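PDB 4AN8: CRISPR-associated protein CasA/Cse1 from Thermus thermophilus, which is a subunit of the Cascade ribonucleoprotein complex and probably serves CRISPR-based adaptive immunity against viruses, plasmids and other mobile genetic elements. Local coordinates for residues P20-G25 against F42-T47; L37-F42 against N198-L203; P372-N377 against R447-A452. All coordinates share one frame; numbering follows the deposited sequence.

Interaction 1: residues P20-G25 against F42-T47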
# COMPACT_ATOMS: atom_id res chain seq x y z
N PRO A 20 5.63 2.94 -16.51
CA PRO A 20 5.83 1.59 -17.05
C PRO A 20 4.55 0.76 -17.01
O PRO A 20 4.06 0.44 -15.92
CB PRO A 20 6.87 0.99 -16.09
CG PRO A 20 7.01 1.97 -14.94
CD PRO A 20 5.98 3.04 -15.09
N VAL A 21 4.03 0.39 -18.19
CA VAL A 21 2.83 -0.44 -18.25
C VAL A 21 3.06 -1.71 -19.07
O VAL A 21 3.82 -1.71 -20.04
CB VAL A 21 1.62 0.35 -18.86
CG1 VAL A 21 1.14 1.46 -17.93
CG2 VAL A 21 2.02 0.94 -20.21
N LEU A 22 2.38 -2.79 -18.71
CA LEU A 22 2.48 -4.02 -19.47
C LEU A 22 1.54 -3.97 -20.67
O LEU A 22 0.34 -3.70 -20.53
CB LEU A 22 2.14 -5.21 -18.57
CG LEU A 22 2.62 -6.62 -18.91
CD1 LEU A 22 4.11 -6.66 -19.14
CD2 LEU A 22 2.23 -7.55 -17.77
N LYS A 23 2.09 -4.17 -21.86
CA LYS A 23 1.29 -4.15 -23.08
C LYS A 23 1.71 -5.29 -23.99
O LYS A 23 2.87 -5.36 -24.38
CB LYS A 23 1.45 -2.83 -23.81
CG LYS A 23 0.58 -2.73 -25.04
CD LYS A 23 0.67 -1.37 -25.69
CE LYS A 23 -0.45 -1.21 -26.72
NZ LYS A 23 -0.15 -0.12 -27.70
N GLY A 24 0.78 -6.17 -24.32
CA GLY A 24 1.09 -7.33 -25.14
C GLY A 24 2.27 -8.11 -24.58
O GLY A 24 3.12 -8.58 -25.33
N GLY A 25 2.34 -8.22 -23.26
CA GLY A 25 3.39 -8.99 -22.62
C GLY A 25 4.74 -8.31 -22.44
O GLY A 25 5.66 -8.88 -21.86
N PHE A 42 -3.65 -1.65 -21.66
CA PHE A 42 -2.56 -2.16 -20.80
C PHE A 42 -3.04 -3.10 -19.70
O PHE A 42 -4.07 -2.86 -19.07
CB PHE A 42 -1.79 -1.01 -20.16
CG PHE A 42 -1.56 0.12 -21.07
CD1 PHE A 42 -0.75 -0.03 -22.19
CD2 PHE A 42 -2.18 1.34 -20.85
CE1 PHE A 42 -0.53 1.04 -23.07
CE2 PHE A 42 -1.99 2.40 -21.73
CZ PHE A 42 -1.15 2.25 -22.84
N ALA A 43 -2.30 -4.17 -19.47
CA ALA A 43 -2.69 -5.13 -18.45
C ALA A 43 -2.62 -4.46 -17.09
O ALA A 43 -3.48 -4.68 -16.22
CB ALA A 43 -1.79 -6.39 -18.50
N ARG A 44 -1.60 -3.64 -16.90
CA ARG A 44 -1.40 -2.97 -15.62
C ARG A 44 -0.17 -2.07 -15.65
O ARG A 44 0.64 -2.12 -16.58
CB ARG A 44 -1.21 -4.01 -14.51
CG ARG A 44 -0.05 -4.93 -14.77
CD ARG A 44 0.20 -5.84 -13.60
NE ARG A 44 1.27 -6.78 -13.89
CZ ARG A 44 1.09 -7.98 -14.43
NH1 ARG A 44 -0.14 -8.40 -14.73
NH2 ARG A 44 2.13 -8.77 -14.65
N ILE A 45 -0.05 -1.24 -14.61
CA ILE A 45 1.17 -0.54 -14.34
C ILE A 45 2.12 -1.57 -13.77
O ILE A 45 1.75 -2.33 -12.88
CB ILE A 45 0.94 0.59 -13.34
CG1 ILE A 45 0.34 1.79 -14.08
CG2 ILE A 45 2.23 0.96 -12.66
CD1 ILE A 45 -0.09 2.88 -13.19
N GLU A 46 3.33 -1.61 -14.32
CA GLU A 46 4.27 -2.70 -14.10
C GLU A 46 5.63 -2.20 -13.61
O GLU A 46 6.44 -1.67 -14.39
CB GLU A 46 4.45 -3.49 -15.40
CG GLU A 46 5.50 -4.61 -15.32
CD GLU A 46 5.05 -5.81 -14.50
OE1 GLU A 46 3.92 -5.80 -13.95
OE2 GLU A 46 5.84 -6.77 -14.42
N THR A 47 5.89 -2.39 -12.34
CA THR A 47 7.14 -1.94 -11.77
C THR A 47 7.57 -2.90 -10.67
O THR A 47 6.72 -3.48 -9.99
CB THR A 47 7.00 -0.50 -11.20
OG1 THR A 47 8.13 -0.20 -10.37
CG2 THR A 47 5.70 -0.36 -10.37
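Val21 and Phe42 form the apolar centre of a short strand pairing, in which the short, weakly bonded strand 44-45 joins strand 19-23, the middle strand of a small three-stranded antiparallel sheet. In Val21, chi1 of -69° sets CG1 anti to the carbonyl carbon, leaving CG2 between that carbon and the backbone N. CG2 lies over one face of the Phe42 ring, 3.8 Å from the centroid, in a CH-pi contact. The other branch, CG1, meets Ile45 CG1 at 3.9 Å; Val21 and Ile45 form an antiparallel non-hydrogen-bonded pair. The extended Lys23 chain passes the rim of the ring, its CD 3.8 Å from Phe42 CE1.

Backbone bonds join the two segments: Leu22 N to Arg44 O, Ala43 N to Leu22 O at 2.9 Å, and Glu46 N to Pro20 O at 2.7 Å, the last practically straight at 179°. On the opposite face of the sheet from Val21, Leu22 and Arg44 lie side by side, pointing the same way, and Leu22 CD2 sits over the guanidinium, 3.4 Å from Arg44 NH2. At the polar edge, Arg44 NE forms a salt bridge with Glu46 OE1 at 2.8 Å, on the syn side and 30° out of the carboxylate plane.

Interaction 2: residues L37-F42 against N198-L203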
# COMPACT_ATOMS: atom_id res chain seq x y z
N LEU A 37 -6.36 7.82 -21.60
CA LEU A 37 -7.17 7.69 -22.80
C LEU A 37 -7.12 6.29 -23.39
O LEU A 37 -8.05 5.85 -24.04
CB LEU A 37 -6.72 8.71 -23.85
CG LEU A 37 -6.81 10.13 -23.30
CD1 LEU A 37 -6.21 11.13 -24.28
CD2 LEU A 37 -8.26 10.46 -22.97
N ARG A 38 -6.03 5.58 -23.16
CA ARG A 38 -5.93 4.21 -23.67
C ARG A 38 -5.70 3.18 -22.57
O ARG A 38 -5.03 2.17 -22.79
CB ARG A 38 -4.84 4.13 -24.74
CG ARG A 38 -5.21 4.87 -26.01
CD ARG A 38 -4.05 4.88 -26.99
NE ARG A 38 -3.20 3.70 -26.82
CZ ARG A 38 -2.13 3.43 -27.56
NH1 ARG A 38 -1.76 4.25 -28.55
NH2 ARG A 38 -1.41 2.34 -27.31
N ALA A 39 -6.29 3.41 -21.40
CA ALA A 39 -6.10 2.52 -20.25
C ALA A 39 -6.43 1.06 -20.55
O ALA A 39 -5.73 0.16 -20.09
CB ALA A 39 -6.91 3.01 -19.06
N HIS A 40 -7.48 0.84 -21.34
CA HIS A 40 -7.94 -0.52 -21.64
C HIS A 40 -6.88 -1.37 -22.34
O HIS A 40 -6.92 -2.58 -22.27
CB HIS A 40 -9.22 -0.48 -22.48
CG HIS A 40 -8.99 -0.03 -23.89
ND1 HIS A 40 -8.78 1.30 -24.22
CD2 HIS A 40 -8.94 -0.72 -25.05
CE1 HIS A 40 -8.61 1.40 -25.53
NE2 HIS A 40 -8.69 0.18 -26.05
N GLU A 41 -5.92 -0.73 -23.01
CA GLU A 41 -4.92 -1.49 -23.76
C GLU A 41 -3.82 -2.11 -22.91
O GLU A 41 -3.11 -3.00 -23.38
CB GLU A 41 -4.30 -0.62 -24.86
CG GLU A 41 -5.29 -0.07 -25.88
CD GLU A 41 -4.63 0.83 -26.93
OE1 GLU A 41 -3.38 0.77 -27.05
OE2 GLU A 41 -5.36 1.58 -27.62
N PHE A 42 -3.65 -1.65 -21.66
CA PHE A 42 -2.56 -2.16 -20.80
C PHE A 42 -3.04 -3.10 -19.70
O PHE A 42 -4.07 -2.86 -19.07
CB PHE A 42 -1.79 -1.01 -20.16
CG PHE A 42 -1.56 0.12 -21.07
CD1 PHE A 42 -0.75 -0.03 -22.19
CD2 PHE A 42 -2.18 1.34 -20.85
CE1 PHE A 42 -0.53 1.04 -23.07
CE2 PHE A 42 -1.99 2.40 -21.73
CZ PHE A 42 -1.15 2.25 -22.84
N ASN A 198 -7.31 -5.10 -16.74
CA ASN A 198 -6.51 -4.11 -17.44
C ASN A 198 -6.49 -2.85 -16.60
O ASN A 198 -7.17 -2.76 -15.58
CB ASN A 198 -7.04 -3.84 -18.85
CG ASN A 198 -8.51 -3.49 -18.87
OD1 ASN A 198 -8.96 -2.58 -18.18
ND2 ASN A 198 -9.28 -4.21 -19.67
N LEU A 199 -5.70 -1.88 -17.04
CA LEU A 199 -5.52 -0.65 -16.31
C LEU A 199 -6.83 0.13 -16.21
O LEU A 199 -7.09 0.78 -15.20
CB LEU A 199 -4.43 0.20 -16.99
CG LEU A 199 -4.10 1.52 -16.26
CD1 LEU A 199 -3.73 1.27 -14.76
CD2 LEU A 199 -3.01 2.33 -16.99
N LEU A 200 -7.65 0.09 -17.26
CA LEU A 200 -8.96 0.74 -17.16
C LEU A 200 -9.75 0.19 -16.00
O LEU A 200 -10.28 0.96 -15.19
CB LEU A 200 -9.78 0.59 -18.45
CG LEU A 200 -11.22 1.12 -18.34
CD1 LEU A 200 -11.19 2.60 -18.23
CD2 LEU A 200 -12.02 0.69 -19.57
N GLU A 201 -9.84 -1.13 -15.89
CA GLU A 201 -10.63 -1.73 -14.82
C GLU A 201 -10.06 -1.32 -13.46
O GLU A 201 -10.81 -0.96 -12.53
CB GLU A 201 -10.69 -3.25 -14.95
CG GLU A 201 -11.42 -3.71 -16.20
CD GLU A 201 -11.52 -5.25 -16.35
OE1 GLU A 201 -10.95 -6.02 -15.55
OE2 GLU A 201 -12.18 -5.68 -17.31
N THR A 202 -8.73 -1.38 -13.36
CA THR A 202 -8.08 -1.07 -12.10
C THR A 202 -8.39 0.37 -11.67
O THR A 202 -8.87 0.59 -10.56
CB THR A 202 -6.57 -1.35 -12.16
OG1 THR A 202 -6.38 -2.76 -12.35
CG2 THR A 202 -5.89 -0.92 -10.84
N LEU A 203 -8.14 1.34 -12.54
CA LEU A 203 -8.55 2.71 -12.25
C LEU A 203 -10.03 2.79 -11.84
O LEU A 203 -10.36 3.42 -10.84
CB LEU A 203 -8.26 3.65 -13.43
CG LEU A 203 -6.76 3.83 -13.69
CD1 LEU A 203 -6.50 4.72 -14.87
CD2 LEU A 203 -6.01 4.35 -12.43
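Asn198 and Leu199, at the start of helix 199-206, dock on the turn that carries Ala39, His40 and Phe42, and the site illustrates how a helix N-terminus can be capped from within and from a distant loop at once. Asn198 is the N-cap. Its CB lies 3.1 Å from Phe42 O and 3.6 Å from His40 O, wedged against two backbone carbonyls. The first torsion (chi1 53°) puts CG between the residue's own backbone N and carbonyl carbon. At the tip, OD1 accepts the N-H of Glu201 at 2.8 Å in a capping bond of 160°, while ND2 lies 3.9 Å from His40 O, a contact and not a bond.

The loop supplies the acceptors for the two preceding amides of the first turn. Leu199 N bonds to Phe42 O at 2.8 Å, and Leu200 N makes a weak bond to Ala39 O, a carbonyl that also receives Phe42 N within the 3-10 turn. Three successive N-H groups at the helix end thus have oxygen partners, two of them brought by the loop.

Apolar groups fill in around this polar core. Ala39 CB points at the helix and packs on Leu200 CB at 3.8 Å. Leu199 holds its CB against Ala39 O and brings CD2 to Phe42 CD2, 4.1 Å away, in an oblique approach to the ring.

Seen in the fold, helix 199-206 packs on helix 50-67 and on Phe86: Leu199 and Thr202 touch His57, and Leu203 touches Leu61 and Leu64, all on helix 50-67, while Leu200 and Leu203 lean on Phe86.

Interaction 3: residues P372-N377 against R447-A452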
# COMPACT_ATOMS: atom_id res chain seq x y z
N PRO A 372 -22.83 -9.84 5.79
CA PRO A 372 -22.78 -10.32 7.18
C PRO A 372 -22.28 -11.76 7.32
O PRO A 372 -21.55 -12.08 8.25
CB PRO A 372 -24.24 -10.23 7.64
CG PRO A 372 -24.82 -9.13 6.82
CD PRO A 372 -24.15 -9.25 5.46
N LYS A 373 -22.68 -12.62 6.39
CA LYS A 373 -22.27 -14.02 6.46
C LYS A 373 -20.77 -14.14 6.20
O LYS A 373 -20.04 -14.70 7.01
CB LYS A 373 -23.09 -14.87 5.47
CG LYS A 373 -22.53 -16.27 5.20
CD LYS A 373 -22.09 -17.01 6.47
CE LYS A 373 -23.26 -17.34 7.39
NZ LYS A 373 -22.82 -18.18 8.54
N ALA A 374 -20.31 -13.60 5.06
CA ALA A 374 -18.88 -13.59 4.77
C ALA A 374 -18.10 -12.94 5.91
O ALA A 374 -17.07 -13.47 6.34
CB ALA A 374 -18.61 -12.89 3.45
N GLU A 375 -18.57 -11.81 6.43
CA GLU A 375 -17.84 -11.14 7.50
C GLU A 375 -17.78 -12.05 8.72
O GLU A 375 -16.76 -12.14 9.40
CB GLU A 375 -18.44 -9.77 7.84
CG GLU A 375 -18.22 -8.75 6.71
CD GLU A 375 -18.68 -7.34 7.05
OE1 GLU A 375 -18.90 -7.02 8.23
OE2 GLU A 375 -18.82 -6.54 6.11
N GLU A 376 -18.88 -12.76 8.96
CA GLU A 376 -18.98 -13.69 10.08
C GLU A 376 -17.98 -14.81 9.90
O GLU A 376 -17.23 -15.14 10.83
CB GLU A 376 -20.40 -14.25 10.16
CG GLU A 376 -20.53 -15.59 10.87
CD GLU A 376 -21.91 -16.22 10.68
OE1 GLU A 376 -22.92 -15.48 10.71
OE2 GLU A 376 -21.98 -17.45 10.50
N ASN A 377 -17.95 -15.39 8.71
CA ASN A 377 -16.98 -16.44 8.41
C ASN A 377 -15.53 -15.99 8.59
O ASN A 377 -14.70 -16.72 9.13
CB ASN A 377 -17.19 -17.00 7.00
CG ASN A 377 -18.43 -17.83 6.89
OD1 ASN A 377 -18.89 -18.39 7.89
ND2 ASN A 377 -18.99 -17.91 5.69
N ARG A 447 -13.34 -18.08 -0.92
CA ARG A 447 -14.63 -18.74 -0.67
C ARG A 447 -15.30 -18.27 0.62
O ARG A 447 -16.14 -18.96 1.19
CB ARG A 447 -14.47 -20.26 -0.67
CG ARG A 447 -13.84 -20.81 -1.94
CD ARG A 447 -13.78 -22.33 -1.93
NE ARG A 447 -12.65 -22.84 -2.71
CZ ARG A 447 -12.35 -24.13 -2.84
NH1 ARG A 447 -13.09 -25.05 -2.24
NH2 ARG A 447 -11.30 -24.50 -3.57
N VAL A 448 -14.95 -17.07 1.07
CA VAL A 448 -15.40 -16.61 2.38
C VAL A 448 -16.93 -16.54 2.51
O VAL A 448 -17.46 -16.57 3.62
CB VAL A 448 -14.72 -15.26 2.78
CG1 VAL A 448 -15.39 -14.08 2.09
CG2 VAL A 448 -14.71 -15.09 4.30
N GLU A 449 -17.63 -16.43 1.39
CA GLU A 449 -19.09 -16.32 1.41
C GLU A 449 -19.76 -17.65 1.79
O GLU A 449 -20.69 -17.67 2.59
CB GLU A 449 -19.62 -15.84 0.05
CG GLU A 449 -19.08 -14.50 -0.40
CD GLU A 449 -17.89 -14.61 -1.37
OE1 GLU A 449 -17.17 -15.65 -1.33
OE2 GLU A 449 -17.70 -13.66 -2.18
N GLU A 450 -19.28 -18.74 1.21
CA GLU A 450 -19.81 -20.08 1.45
C GLU A 450 -19.63 -20.54 2.89
O GLU A 450 -18.57 -20.36 3.48
CB GLU A 450 -19.10 -21.07 0.52
CG GLU A 450 -19.22 -20.70 -0.93
CD GLU A 450 -18.13 -21.30 -1.78
OE1 GLU A 450 -17.78 -22.49 -1.57
OE2 GLU A 450 -17.61 -20.58 -2.67
N GLU A 451 -20.68 -21.16 3.44
CA GLU A 451 -20.63 -21.77 4.77
C GLU A 451 -19.56 -22.86 4.85
O GLU A 451 -18.85 -22.99 5.84
CB GLU A 451 -21.99 -22.37 5.12
CG GLU A 451 -23.15 -21.41 5.04
CD GLU A 451 -24.48 -22.11 5.27
OE1 GLU A 451 -24.55 -23.34 5.04
OE2 GLU A 451 -25.44 -21.44 5.70
N ALA A 452 -19.47 -23.65 3.78
CA ALA A 452 -18.50 -24.74 3.69
C ALA A 452 -17.07 -24.32 4.01
O ALA A 452 -16.22 -25.15 4.35
CB ALA A 452 -18.55 -25.35 2.28
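Asn377 and Val448 supply the hydrogen bond of this contact, between the first turns of helix 372-403 and the loop that connects helices 429-446 and 453-476. Asn377 ND2 donates to Val448 O at 2.9 Å and 168°, with the carbonyl oxygen almost in the amide plane. Chi1 (-72°) sets CG of Asn377 anti to the carbonyl carbon, and CB itself points toward the loop. The same amide nitrogen lies 3.3 Å from Glu450 O, at too poor an angle for a second bond.

Weaker carbon-to-oxygen contacts add to this grip. Val448 O also receives the CA-H of Ala374 at 3.5 Å, so two residues one helical turn apart converge on a single carbonyl. One residue further along the loop, Glu449 O rests against Lys373 CG, likewise at 3.5 Å.

The apolar part is small. Ala374 CB meets Val448 CG1 at 3.7 Å, and the other valine methyl, CG2, lies 3.5 Å from Ala374 O and 4.1 Å from Asn377 CB. Glu449 touches Ala374 CB with its CA and CG, while OE2 turns to Gly368 N and Ser367 OG, from which it accepts.

With asparagine gripping a loop carbonyl, the contact joins the start of helix 372-403 to the turn between helices 429-446 and 453-476, within the C-terminal helical bundle characteristic of Cse1 proteins.

How the interactions relate
Interactions 1 and 2 belong to one continuous patch, their centres 10 Å apart, and they share Phe42: its ring packs on Val21 but also meets Leu199, and its carbonyl accepts from the helix start. A further apolar link joins Ile45 CG1 to Leu199 CD1 at 4.2 Å. At the charged margin, Lys23 NZ forms a long, weak ion pair with Glu41 OE1, which also pairs with Arg38, and lies 2.8 Å from the like-charged Arg38 NH2. Interaction 3 stands apart, in the C-terminal helical region; its centre is about 34 Å from that of interaction 1 and 31 Å from that of interaction 2, and its nearest atoms remain about 17 Å from interaction 2.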